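PDB 4IRT: uncharacterized protein from Bacteroides ovatus, which is of unknown function but is a putative neuraminidase, its BNR-repeat beta-propeller being consistent with a role in handling sialic acid-containing glycans. Local coordinates for residues Asn25-Thr30 with His381-His386; Thr59-Gln64 with Ser107-Asp112. One frame throughout, in Å; residues are numbered along the deposited sequence.

Contact 1: residues Asn25-Thr30 with His381-His386; sequences NNSLVT and HLFVQH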
ATOM      1  N   ASN A  25       3.495  -3.301  -0.820  1.00 10.08           N
ATOM      2  CA  ASN A  25       2.921  -3.306  -2.164  1.00 10.00           C
ATOM      3  C   ASN A  25       3.792  -4.177  -3.049  1.00  9.62           C
ATOM      4  O   ASN A  25       4.629  -3.641  -3.811  1.00  9.22           O
ATOM      5  CB  ASN A  25       2.850  -1.856  -2.705  1.00 11.77           C
ATOM      6  CG  ASN A  25       1.681  -1.069  -2.095  1.00 13.93           C
ATOM      7  OD1 ASN A  25       0.523  -1.376  -2.348  1.00 20.50           O
ATOM      8  ND2 ASN A  25       1.980  -0.105  -1.280  1.00 15.99           N
ATOM      9  N   ASN A  26       3.653  -5.513  -2.985  1.00  9.49           N
ATOM     10  CA  ASN A  26       2.664  -6.285  -2.234  1.00  9.27           C
ATOM     11  C   ASN A  26       3.300  -7.241  -1.224  1.00 10.10           C
ATOM     12  O   ASN A  26       4.496  -7.627  -1.313  1.00 11.04           O
ATOM     13  CB  ASN A  26       1.889  -7.171  -3.205  1.00  8.79           C
ATOM     14  CG  ASN A  26       0.847  -6.417  -3.982  1.00  9.86           C
ATOM     15  OD1 ASN A  26       0.950  -5.199  -4.204  1.00 10.66           O
ATOM     16  ND2 ASN A  26      -0.165  -7.144  -4.430  1.00  9.67           N
ATOM     17  N   SER A  27       2.520  -7.586  -0.220  1.00  9.77           N
ATOM     18  CA  SER A  27       2.873  -8.692   0.656  1.00  8.87           C
ATOM     19  C   SER A  27       2.382 -10.016   0.082  1.00  8.98           C
ATOM     20  O   SER A  27       2.935 -11.063   0.379  1.00  9.43           O
ATOM     21  CB  SER A  27       2.234  -8.473   2.030  1.00  9.27           C
ATOM     22  OG  SER A  27       0.822  -8.376   1.929  1.00  9.31           O
ATOM     23  N   LEU A  28       1.334  -9.941  -0.729  1.00  9.04           N
ATOM     24  CA  LEU A  28       0.582 -11.106  -1.223  1.00  9.22           C
ATOM     25  C   LEU A  28       0.120 -10.792  -2.648  1.00  9.92           C
ATOM     26  O   LEU A  28      -0.401  -9.698  -2.926  1.00  9.77           O
ATOM     27  CB  LEU A  28      -0.625 -11.305  -0.313  1.00  9.85           C
ATOM     28  CG  LEU A  28      -1.567 -12.501  -0.417  1.00  9.86           C
ATOM     29  CD1 LEU A  28      -0.834 -13.771  -0.030  1.00  9.92           C
ATOM     30  CD2 LEU A  28      -2.766 -12.264   0.501  1.00 10.82           C
ATOM     31  N   VAL A  29       0.335 -11.737  -3.561  1.00 10.29           N
ATOM     32  CA  VAL A  29       0.052 -11.480  -4.947  1.00 10.40           C
ATOM     33  C   VAL A  29      -0.153 -12.758  -5.722  1.00 10.01           C
ATOM     34  O   VAL A  29       0.641 -13.696  -5.613  1.00 10.31           O
ATOM     35  CB  VAL A  29       1.128 -10.596  -5.597  1.00 11.58           C
ATOM     36  CG1 VAL A  29       2.489 -11.269  -5.587  1.00 12.48           C
ATOM     37  CG2 VAL A  29       0.740 -10.284  -7.032  1.00 12.54           C
ATOM     38  N   THR A  30      -1.233 -12.776  -6.488  1.00 10.37           N
ATOM     39  CA  THR A  30      -1.579 -13.898  -7.375  1.00 10.77           C
ATOM     40  C   THR A  30      -1.045 -13.694  -8.800  1.00 11.40           C
ATOM     41  O   THR A  30      -1.172 -12.627  -9.373  1.00 12.58           O
ATOM     42  CB  THR A  30      -3.117 -14.097  -7.423  1.00 10.99           C
ATOM     43  OG1 THR A  30      -3.561 -14.638  -6.156  1.00 11.98           O
ATOM     44  CG2 THR A  30      -3.543 -15.059  -8.550  1.00 11.20           C
ATOM     45  N   HIS A 381      -8.350 -11.422  -0.564  1.00 10.00           N
ATOM     46  CA  HIS A 381      -7.471 -12.162   0.331  1.00  9.81           C
ATOM     47  C   HIS A 381      -6.590 -11.153   1.016  1.00  9.73           C
ATOM     48  O   HIS A 381      -5.994 -10.283   0.355  1.00 10.56           O
ATOM     49  CB  HIS A 381      -6.631 -13.168  -0.441  1.00  9.35           C
ATOM     50  CG  HIS A 381      -7.399 -14.365  -0.922  1.00  9.01           C
ATOM     51  ND1 HIS A 381      -6.769 -15.496  -1.390  1.00  8.87           N
ATOM     52  CD2 HIS A 381      -8.735 -14.612  -1.024  1.00  9.20           C
ATOM     53  CE1 HIS A 381      -7.674 -16.390  -1.761  1.00  8.95           C
ATOM     54  NE2 HIS A 381      -8.877 -15.877  -1.556  1.00  9.08           N
ATOM     55  N   LEU A 382      -6.553 -11.257   2.336  1.00 10.24           N
ATOM     56  CA  LEU A 382      -5.772 -10.378   3.191  1.00 10.90           C
ATOM     57  C   LEU A 382      -4.614 -11.117   3.852  1.00 10.37           C
ATOM     58  O   LEU A 382      -4.756 -12.264   4.326  1.00 10.52           O
ATOM     59  CB  LEU A 382      -6.678  -9.790   4.280  1.00 12.64           C
ATOM     60  CG  LEU A 382      -7.887  -8.967   3.859  1.00 14.17           C
ATOM     61  CD1 LEU A 382      -8.810  -8.662   5.029  1.00 16.53           C
ATOM     62  CD2 LEU A 382      -7.395  -7.668   3.245  1.00 15.99           C
ATOM     63  N   PHE A 383      -3.487 -10.410   3.949  1.00 10.21           N
ATOM     64  CA  PHE A 383      -2.342 -10.791   4.774  1.00  9.04           C
ATOM     65  C   PHE A 383      -2.675 -10.440   6.223  1.00  9.50           C
ATOM     66  O   PHE A 383      -2.798  -9.263   6.578  1.00  9.11           O
ATOM     67  CB  PHE A 383      -1.079 -10.032   4.315  1.00  9.15           C
ATOM     68  CG  PHE A 383       0.221 -10.477   4.997  1.00  8.86           C
ATOM     69  CD1 PHE A 383       0.466 -10.191   6.347  1.00  9.41           C
ATOM     70  CD2 PHE A 383       1.198 -11.174   4.297  1.00  8.87           C
ATOM     71  CE1 PHE A 383       1.656 -10.601   6.983  1.00  8.97           C
ATOM     72  CE2 PHE A 383       2.380 -11.565   4.916  1.00  9.26           C
ATOM     73  CZ  PHE A 383       2.621 -11.298   6.270  1.00  8.61           C
ATOM     74  N   VAL A 384      -2.800 -11.448   7.071  1.00  9.15           N
ATOM     75  CA  VAL A 384      -3.244 -11.247   8.456  1.00  9.46           C
ATOM     76  C   VAL A 384      -2.227 -11.881   9.416  1.00 10.23           C
ATOM     77  O   VAL A 384      -1.916 -13.050   9.307  1.00 10.00           O
ATOM     78  CB  VAL A 384      -4.635 -11.850   8.661  1.00  9.35           C
ATOM     79  CG1 VAL A 384      -5.049 -11.808  10.127  1.00  9.74           C
ATOM     80  CG2 VAL A 384      -5.650 -11.078   7.828  1.00  9.38           C
ATOM     81  N   GLN A 385      -1.759 -11.090  10.375  1.00 10.30           N
ATOM     82  CA  GLN A 385      -0.804 -11.534  11.392  1.00  9.95           C
ATOM     83  C   GLN A 385      -0.887 -10.552  12.556  1.00 10.23           C
ATOM     84  O   GLN A 385      -0.891  -9.345  12.350  1.00 10.75           O
ATOM     85  CB  GLN A 385       0.624 -11.492  10.853  1.00  9.94           C
ATOM     86  CG  GLN A 385       1.623 -12.046  11.822  1.00 10.44           C
ATOM     87  CD  GLN A 385       3.046 -11.736  11.498  1.00  9.96           C
ATOM     88  OE1 GLN A 385       3.352 -10.875  10.678  1.00 12.17           O
ATOM     89  NE2 GLN A 385       3.945 -12.447  12.157  1.00  9.73           N
ATOM     90  N   HIS A 386      -0.973 -11.091  13.763  1.00 10.32           N
ATOM     91  CA  HIS A 386      -0.856 -10.271  14.976  1.00 10.53           C
ATOM     92  C   HIS A 386       0.586  -9.763  15.098  1.00 10.59           C
ATOM     93  O   HIS A 386       1.513 -10.563  15.107  1.00 10.32           O
ATOM     94  CB  HIS A 386      -1.163 -11.145  16.180  1.00 11.27           C
ATOM     95  CG  HIS A 386      -1.022 -10.428  17.480  1.00 11.43           C
ATOM     96  ND1 HIS A 386      -2.104  -9.965  18.191  1.00 11.93           N
ATOM     97  CD2 HIS A 386       0.076 -10.075  18.184  1.00 12.02           C
ATOM     98  CE1 HIS A 386      -1.674  -9.376  19.300  1.00 13.57           C
ATOM     99  NE2 HIS A 386      -0.354  -9.445  19.326  1.00 12.95           N
TER

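Contact 2: residues Thr59-Gln64 with Ser107-Asp112; sequences TLHRTQ and SLELGD. With EDO (1,2-ethanediol), chain J.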
ATOM      1  N   THR A  59       4.453 -23.912  -0.199  1.00 12.56           N
ATOM      2  CA  THR A  59       5.863 -24.155  -0.282  1.00 13.38           C
ATOM      3  C   THR A  59       6.506 -22.897   0.249  1.00 12.49           C
ATOM      4  O   THR A  59       6.250 -21.813  -0.238  1.00 11.33           O
ATOM      5  CB  THR A  59       6.276 -24.449  -1.732  1.00 15.19           C
ATOM      6  OG1 THR A  59       5.586 -25.638  -2.160  1.00 15.80           O
ATOM      7  CG2 THR A  59       7.780 -24.704  -1.874  1.00 16.34           C
ATOM      8  N   LEU A  60       7.331 -23.045   1.273  1.00 12.78           N
ATOM      9  CA  LEU A  60       7.997 -21.879   1.882  1.00 13.24           C
ATOM     10  C   LEU A  60       9.499 -22.005   1.720  1.00 13.29           C
ATOM     11  O   LEU A  60      10.051 -23.111   1.828  1.00 13.11           O
ATOM     12  CB  LEU A  60       7.646 -21.760   3.360  1.00 15.28           C
ATOM     13  CG  LEU A  60       6.155 -21.649   3.687  1.00 15.35           C
ATOM     14  CD1 LEU A  60       5.947 -21.731   5.193  1.00 17.41           C
ATOM     15  CD2 LEU A  60       5.536 -20.394   3.090  1.00 15.81           C
ATOM     16  N   HIS A  61      10.166 -20.883   1.452  1.00 12.02           N
ATOM     17  CA  HIS A  61      11.621 -20.883   1.195  1.00 12.50           C
ATOM     18  C   HIS A  61      12.241 -19.744   1.981  1.00 12.11           C
ATOM     19  O   HIS A  61      11.908 -18.578   1.749  1.00 10.67           O
ATOM     20  CB  HIS A  61      11.925 -20.714  -0.296  1.00 12.67           C
ATOM     21  CG  HIS A  61      13.376 -20.504  -0.596  1.00 14.89           C
ATOM     22  ND1 HIS A  61      14.331 -21.487  -0.401  1.00 16.75           N
ATOM     23  CD2 HIS A  61      14.042 -19.425  -1.060  1.00 14.52           C
ATOM     24  CE1 HIS A  61      15.513 -21.023  -0.771  1.00 15.38           C
ATOM     25  NE2 HIS A  61      15.373 -19.765  -1.129  1.00 15.48           N
ATOM     26  N   ARG A  62      13.094 -20.088   2.944  1.00 12.72           N
ATOM     27  CA  ARG A  62      13.906 -19.067   3.622  1.00 13.05           C
ATOM     28  C   ARG A  62      15.039 -18.648   2.678  1.00 13.03           C
ATOM     29  O   ARG A  62      15.869 -19.479   2.287  1.00 12.62           O
ATOM     30  CB  ARG A  62      14.492 -19.591   4.931  1.00 14.87           C
ATOM     31  CG  ARG A  62      15.058 -18.453   5.776  1.00 17.35           C
ATOM     32  CD  ARG A  62      15.688 -18.922   7.064  1.00 20.65           C
ATOM     33  NE  ARG A  62      17.035 -19.390   6.833  1.00 26.56           N
ATOM     34  CZ  ARG A  62      17.921 -19.676   7.787  1.00 33.50           C
ATOM     35  NH1 ARG A  62      17.607 -19.520   9.077  1.00 30.22           N
ATOM     36  NH2 ARG A  62      19.146 -20.101   7.437  1.00 29.69           N
ATOM     37  N   THR A  63      15.042 -17.384   2.276  1.00 12.40           N
ATOM     38  CA  THR A  63      16.044 -16.882   1.351  1.00 12.00           C
ATOM     39  C   THR A  63      17.365 -16.646   2.094  1.00 13.05           C
ATOM     40  O   THR A  63      17.468 -16.863   3.310  1.00 11.59           O
ATOM     41  CB  THR A  63      15.607 -15.563   0.682  1.00 12.21           C
ATOM     42  OG1 THR A  63      15.654 -14.488   1.649  1.00 12.49           O
ATOM     43  CG2 THR A  63      14.178 -15.663   0.116  1.00 12.79           C
ATOM     44  N   GLN A  64      18.335 -16.152   1.348  1.00 13.54           N
ATOM     45  CA  GLN A  64      19.663 -15.889   1.858  1.00 15.79           C
ATOM     46  C   GLN A  64      19.738 -14.503   2.500  1.00 15.19           C
ATOM     47  O   GLN A  64      20.805 -14.105   2.974  1.00 17.16           O
ATOM     48  CB  GLN A  64      20.683 -15.991   0.713  1.00 17.95           C
ATOM     49  CG  GLN A  64      20.521 -14.929  -0.394  1.00 17.83           C
ATOM     50  CD  GLN A  64      19.713 -15.426  -1.574  1.00 18.10           C
ATOM     51  OE1 GLN A  64      18.624 -15.977  -1.389  1.00 19.18           O
ATOM     52  NE2 GLN A  64      20.211 -15.195  -2.794  1.00 17.17           N
ATOM     53  N   SER A 107       9.976 -19.319  -9.406  1.00 15.57           N
ATOM     54  CA  SER A 107      10.881 -19.811  -8.379  1.00 15.21           C
ATOM     55  C   SER A 107      10.935 -18.893  -7.146  1.00 13.76           C
ATOM     56  O   SER A 107      10.957 -17.656  -7.250  1.00 15.08           O
ATOM     57  CB  SER A 107      12.285 -19.976  -8.937  1.00 15.55           C
ATOM     58  OG  SER A 107      13.186 -20.369  -7.916  1.00 16.58           O
ATOM     59  N   LEU A 108      11.005 -19.530  -5.981  1.00 12.39           N
ATOM     60  CA  LEU A 108      11.138 -18.825  -4.712  1.00 12.11           C
ATOM     61  C   LEU A 108      12.595 -18.508  -4.413  1.00 12.95           C
ATOM     62  O   LEU A 108      12.870 -17.750  -3.503  1.00 13.64           O
ATOM     63  CB  LEU A 108      10.559 -19.668  -3.568  1.00 12.12           C
ATOM     64  CG  LEU A 108       9.099 -20.050  -3.644  1.00 13.69           C
ATOM     65  CD1 LEU A 108       8.741 -20.876  -2.425  1.00 14.77           C
ATOM     66  CD2 LEU A 108       8.191 -18.823  -3.736  1.00 13.57           C
ATOM     67  N   GLU A 109      13.517 -19.067  -5.195  1.00 13.67           N
ATOM     68  CA  GLU A 109      14.925 -18.788  -5.041  1.00 13.91           C
ATOM     69  C   GLU A 109      15.284 -17.505  -5.776  1.00 13.92           C
ATOM     70  O   GLU A 109      14.876 -17.284  -6.923  1.00 13.09           O
ATOM     71  CB  GLU A 109      15.771 -19.919  -5.609  1.00 18.57           C
ATOM     72  CG  GLU A 109      15.551 -21.273  -4.974  1.00 23.53           C
ATOM     73  CD  GLU A 109      16.578 -22.249  -5.502  1.00 31.23           C
ATOM     74  OE1 GLU A 109      17.807 -22.029  -5.295  1.00 39.49           O
ATOM     75  OE2 GLU A 109      16.161 -23.199  -6.179  1.00 36.29           O
ATOM     76  N   LEU A 110      16.068 -16.678  -5.088  1.00 13.67           N
ATOM     77  CA  LEU A 110      16.479 -15.382  -5.548  1.00 13.52           C
ATOM     78  C   LEU A 110      17.959 -15.380  -5.926  1.00 13.60           C
ATOM     79  O   LEU A 110      18.753 -16.092  -5.346  1.00 13.39           O
ATOM     80  CB  LEU A 110      16.283 -14.381  -4.412  1.00 13.32           C
ATOM     81  CG  LEU A 110      14.852 -14.182  -3.907  1.00 13.41           C
ATOM     82  CD1 LEU A 110      14.826 -13.250  -2.701  1.00 14.03           C
ATOM     83  CD2 LEU A 110      14.039 -13.614  -5.063  1.00 13.32           C
ATOM     84  N   GLY A 111      18.320 -14.576  -6.905  1.00 13.87           N
ATOM     85  CA  GLY A 111      19.724 -14.284  -7.181  1.00 14.84           C
ATOM     86  C   GLY A 111      20.295 -13.217  -6.252  1.00 14.96           C
ATOM     87  O   GLY A 111      19.724 -12.891  -5.204  1.00 14.49           O
ATOM     88  N   ASP A 112      21.419 -12.649  -6.672  1.00 15.28           N
ATOM     89  CA  ASP A 112      22.073 -11.595  -5.923  1.00 15.69           C
ATOM     90  C   ASP A 112      21.269 -10.292  -6.015  1.00 15.51           C
ATOM     91  O   ASP A 112      20.472 -10.082  -6.944  1.00 14.93           O
ATOM     92  CB  ASP A 112      23.487 -11.332  -6.463  1.00 16.92           C
ATOM     93  CG  ASP A 112      24.396 -12.550  -6.413  1.00 18.10           C
ATOM     94  OD1 ASP A 112      24.131 -13.530  -5.705  1.00 18.53           O
ATOM     95  OD2 ASP A 112      25.427 -12.498  -7.085  1.00 20.37           O
TER
HETATM   96  C1  EDO J 509      21.643 -12.481  -9.889  1.00 32.82           C
HETATM   97  O1  EDO J 509      22.429 -13.449  -9.179  1.00 20.54           O
HETATM   98  C2  EDO J 509      22.524 -11.376 -10.424  1.00 40.32           C
HETATM   99  O2  EDO J 509      22.980 -11.764 -11.713  1.00 44.86           O
HETATM  100  O   HOH W   1      17.173 -17.777  -2.409  1.00 14.05           O
HETATM  101  O   HOH W   2      22.962 -14.333  -3.341  1.00 29.64           O

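Contact 1: residues Asn25-Thr30 with His381-His386
Phe383 has CG anti to its backbone N (chi1 -173°), and this puts CG, the root of the ring, beside Ser27. Leu28 has the same first torsion, with CG anti to its backbone N, and its CD2 methyl approaches the backbone of His381-Phe383. The two segments belong to edge strands of neighbouring sheets of a beta-propeller. Strands 28-30 and 381-385 run roughly antiparallel, at 153°, but their axes stay 8.2 Å apart. The gap is bridged by side chains of Ser27, Leu28 and Phe383, with Leu28 resting on the backbone opposite.

Ser27 packs against the root and one flank of Phe383. Its OG lies 3.5 Å from Phe383 CB, and its CB lies 3.7 Å from Phe383 CD2. The approach to the ring is oblique. The Ser27 hydroxyl is hydrogen-bonded to Ser368 OG.

The Phe383 ring also touches Ile37 and Ile403 and forms a cation-pi interaction with Arg24. An alanine in place of Phe383 would probably leave a gap beside Ser27 CB and deprive Arg24 of its aromatic partner.

Leu28 makes the second part of the contact through a single methyl. Its CD2 sits 3.8 Å from His381 O and 4.0 Å from Phe383 N, an apolar methyl set against backbone atoms. The same methyl is 4.1 Å from His381 CB. Beyond CB the imidazole leads away, and His381 ND1 is hydrogen-bonded to Gln35 NE2. Leu28 also packs on Ile37 of its own sheet and on Val405 of the neighbouring one, which joins the two sheets in the buried interior.

The turn ahead of the strand is braced from within. A cis peptide links Asn25 to Asn26, and Asn26 ND2 donates to Leu28 O at 3.0 Å.

Contact 2: residues Thr59-Gln64 with Ser107-Asp112
Leu108, His61 and Gln64 carry this contact on the outer side of the beta-propeller. Here strand 59-63, an outermost strand of its sheet, meets the loop between strands 99-101 and 124-131.

The side chains of Leu108 and His61 pass one another pointing opposite ways, with their CB atoms 3.7 Å apart. The CD1 methyl of Leu108 reaches on to Thr59 O, at 3.4 Å. Leu108 also packs on Leu48 of strand 45-52 and Ile86 of strand 86-90. Its carbonyl oxygen is buried and has no hydrogen-bonding partner in the model. The closest approach to it across the contact is that of His61 CD2, at 3.2 Å.

The His61 ring carries Glu109 CG over one face, offset toward the rim. At its edge, in the ring plane, NE2 is hydrogen-bonded to a water at 3.0 Å. The same water accepts from Leu110 N and donates to Gln64 OE1, tying strand to loop.

Gln64 is bent at chi2 (-96°), and its amide grips the loop directly. NE2 donates to Leu110 O at 3.1 Å in a nearly straight bond (176°), from above the carbonyl plane. A second water accepts from Gln64 NE2 and donates to Asp112 OD1. Beyond it, Asp112 N donates to O1 of an ethanediol, probably from the crystallisation liquor, at 2.8 Å.

How the contacts relate
Both contacts reach the same four-stranded sheet, but at its two edges. Contact 1 uses strand 28-31 and joins it to the adjacent sheet in the interior of the propeller. Contact 2 uses strand 59-63 and joins it to a loop at the periphery. Their centres are about 18 Å apart, and they do not touch. Contact 1 is wholly buried and its cross-segment chemistry is van der Waals, with the polar ends of Ser27 and His381 paired outside the two segments. Contact 2 is partly exposed. It combines leucine packing with a direct amide-to-carbonyl hydrogen bond and two bridging waters. Of the two, the outer contact is the more polar.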